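PDB 5WPW: cocosin 1 acidic chain from Cocos nucifera, which serves as an 11S seed storage globulin of coconut, a hexameric nutrient reservoir and potential food allergen. Local coordinates for residues E112-A117 with K251-D256. The protein carries 2 engineered substitutions. Sequence-based numbering, arbitrary orientation.
Sequences EGDVLA and KQNIGD
Asp-114 lies between two side chains of the neighbouring strand, on the sheet face it shares with Lys-251, Asn-253 and Leu-116. Its carboxylate, brought beside its own backbone N by chi1 -82°, stands nearly perpendicular to the amide of Asn-253. ND2 of Asn-253 donates to OD1 of Asp-114 at 3.2 Å, in the amide's own plane but from above the carboxylate. OD2 of Asp-114, hydrogen-bonded to N of Gln-111, rests 3.0 Å from CE of Lys-251. Lysine suits its place: its methylenes cross Asp-114 obliquely and meet CD2 of Leu-116, while NZ of Lys-251 stays 4.5 Å from OD2 of Asp-114, beyond a salt bridge though probably still favourable. Asparagine works at both ends, since OD1 of Asn-253 accepts from N of Asp-256, an Asx motif as the strand ends. There Gly-113 and Gly-255 meet: a CB on Gly-113 would hit ND2 of Asn-253 and, at phi 87°, the preceding carbonyl O; one on Gly-255 would hit CA of Gly-113. Val-115 and Gln-252 form an antiparallel hydrogen-bonded pair, bonded both ways, and N of Ile-254 donates to O of Gly-113. On the Val-115 face, its CG2 meets CD1 of Ile-254, from just beyond the strand; both beta-branched residues pack on Tyr-64 and Leu-273. Strand 251-253, from the basic chain, is outermost within this chain in the sheet holding strands 61-67 and 114-118.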
loop_
_atom_site.group_PDB
_atom_site.type_symbol
_atom_site.label_atom_id
_atom_site.label_comp_id
_atom_site.label_asym_id
_atom_site.label_seq_id
_atom_site.Cartn_x
_atom_site.Cartn_y
_atom_site.Cartn_z
ATOM N N GLU A 112 -31.259 -2.627 15.944
ATOM C CA GLU A 112 -30.522 -3.011 17.143
ATOM C C GLU A 112 -29.315 -3.846 16.757
ATOM O O GLU A 112 -29.387 -4.685 15.856
ATOM C CB GLU A 112 -31.423 -3.794 18.108
ATOM C CG GLU A 112 -30.767 -4.100 19.456
ATOM C CD GLU A 112 -31.540 -5.133 20.259
ATOM O OE1 GLU A 112 -30.948 -5.760 21.170
ATOM O OE2 GLU A 112 -32.739 -5.313 19.974
ATOM N N GLY A 113 -28.192 -3.576 17.420
ATOM C CA GLY A 113 -26.957 -4.274 17.161
ATOM C C GLY A 113 -26.107 -3.697 16.045
ATOM O O GLY A 113 -24.990 -4.186 15.825
ATOM N N ASP A 114 -26.597 -2.698 15.319
ATOM C CA ASP A 114 -25.804 -2.126 14.248
ATOM C C ASP A 114 -24.687 -1.256 14.808
ATOM O O ASP A 114 -24.848 -0.568 15.811
ATOM C CB ASP A 114 -26.669 -1.284 13.320
ATOM C CG ASP A 114 -27.409 -2.108 12.306
ATOM O OD1 ASP A 114 -27.126 -3.303 12.145
ATOM O OD2 ASP A 114 -28.276 -1.534 11.637
ATOM N N VAL A 115 -23.552 -1.269 14.119
ATOM C CA VAL A 115 -22.475 -0.314 14.336
ATOM C C VAL A 115 -22.415 0.571 13.108
ATOM O O VAL A 115 -22.374 0.061 11.980
ATOM C CB VAL A 115 -21.112 -0.992 14.556
ATOM C CG1 VAL A 115 -20.076 0.075 14.631
ATOM C CG2 VAL A 115 -21.114 -1.798 15.836
ATOM N N LEU A 116 -22.446 1.884 13.322
ATOM C CA LEU A 116 -22.309 2.873 12.260
ATOM C C LEU A 116 -21.002 3.630 12.439
ATOM O O LEU A 116 -20.666 4.034 13.556
ATOM C CB LEU A 116 -23.470 3.864 12.285
ATOM C CG LEU A 116 -24.818 3.212 12.027
ATOM C CD1 LEU A 116 -25.785 3.497 13.165
ATOM C CD2 LEU A 116 -25.329 3.739 10.711
ATOM N N ALA A 117 -20.274 3.821 11.338
ATOM C CA ALA A 117 -19.003 4.553 11.325
ATOM C C ALA A 117 -19.201 5.862 10.567
ATOM O O ALA A 117 -19.551 5.847 9.378
ATOM C CB ALA A 117 -17.891 3.740 10.671
ATOM N N LYS A 251 -22.097 0.712 7.784
ATOM C CA LYS A 251 -22.888 0.104 8.840
ATOM C C LYS A 251 -22.642 -1.394 8.810
ATOM O O LYS A 251 -22.525 -1.991 7.730
ATOM C CB LYS A 251 -24.377 0.409 8.639
ATOM C CG LYS A 251 -25.329 -0.414 9.502
ATOM C CD LYS A 251 -26.783 -0.003 9.207
ATOM C CE LYS A 251 -27.604 -1.181 8.697
ATOM N NZ LYS A 251 -27.463 -1.470 7.237
ATOM N N GLN A 252 -22.550 -1.995 9.990
ATOM C CA GLN A 252 -22.422 -3.444 10.093
ATOM C C GLN A 252 -23.046 -3.905 11.397
ATOM O O GLN A 252 -22.806 -3.310 12.450
ATOM C CB GLN A 252 -20.956 -3.885 10.030
ATOM C CG GLN A 252 -20.772 -5.332 10.437
ATOM C CD GLN A 252 -20.458 -6.231 9.273
ATOM O OE1 GLN A 252 -20.602 -5.842 8.117
ATOM N NE2 GLN A 252 -19.999 -7.444 9.572
ATOM N N ASN A 253 -23.850 -4.959 11.323
ATOM C CA ASN A 253 -24.498 -5.486 12.509
ATOM C C ASN A 253 -23.563 -6.457 13.229
ATOM O O ASN A 253 -22.991 -7.353 12.606
ATOM C CB ASN A 253 -25.810 -6.163 12.123
ATOM C CG ASN A 253 -26.516 -6.755 13.310
ATOM O OD1 ASN A 253 -26.271 -7.900 13.660
ATOM N ND2 ASN A 253 -27.362 -5.974 13.957
ATOM N N ILE A 254 -23.372 -6.252 14.533
ATOM C CA ILE A 254 -22.593 -7.176 15.344
ATOM C C ILE A 254 -23.408 -7.811 16.457
ATOM O O ILE A 254 -22.844 -8.559 17.266
ATOM C CB ILE A 254 -21.339 -6.506 15.934
ATOM C CG1 ILE A 254 -21.741 -5.347 16.854
ATOM C CG2 ILE A 254 -20.407 -6.068 14.803
ATOM C CD1 ILE A 254 -20.625 -4.901 17.780
ATOM N N GLY A 255 -24.711 -7.541 16.527
ATOM C CA GLY A 255 -25.501 -8.041 17.639
ATOM C C GLY A 255 -26.103 -9.400 17.360
ATOM O O GLY A 255 -26.414 -10.154 18.289
ATOM N N ASP A 256 -26.275 -9.699 16.082
ATOM C CA ASP A 256 -26.901 -10.929 15.619
ATOM C C ASP A 256 -26.098 -12.125 16.098
ATOM O O ASP A 256 -24.922 -12.255 15.732
ATOM C CB ASP A 256 -27.001 -10.945 14.088
ATOM C CG ASP A 256 -27.662 -12.220 13.539
ATOM O OD1 ASP A 256 -27.965 -13.157 14.311
ATOM O OD2 ASP A 256 -27.878 -12.299 12.307
#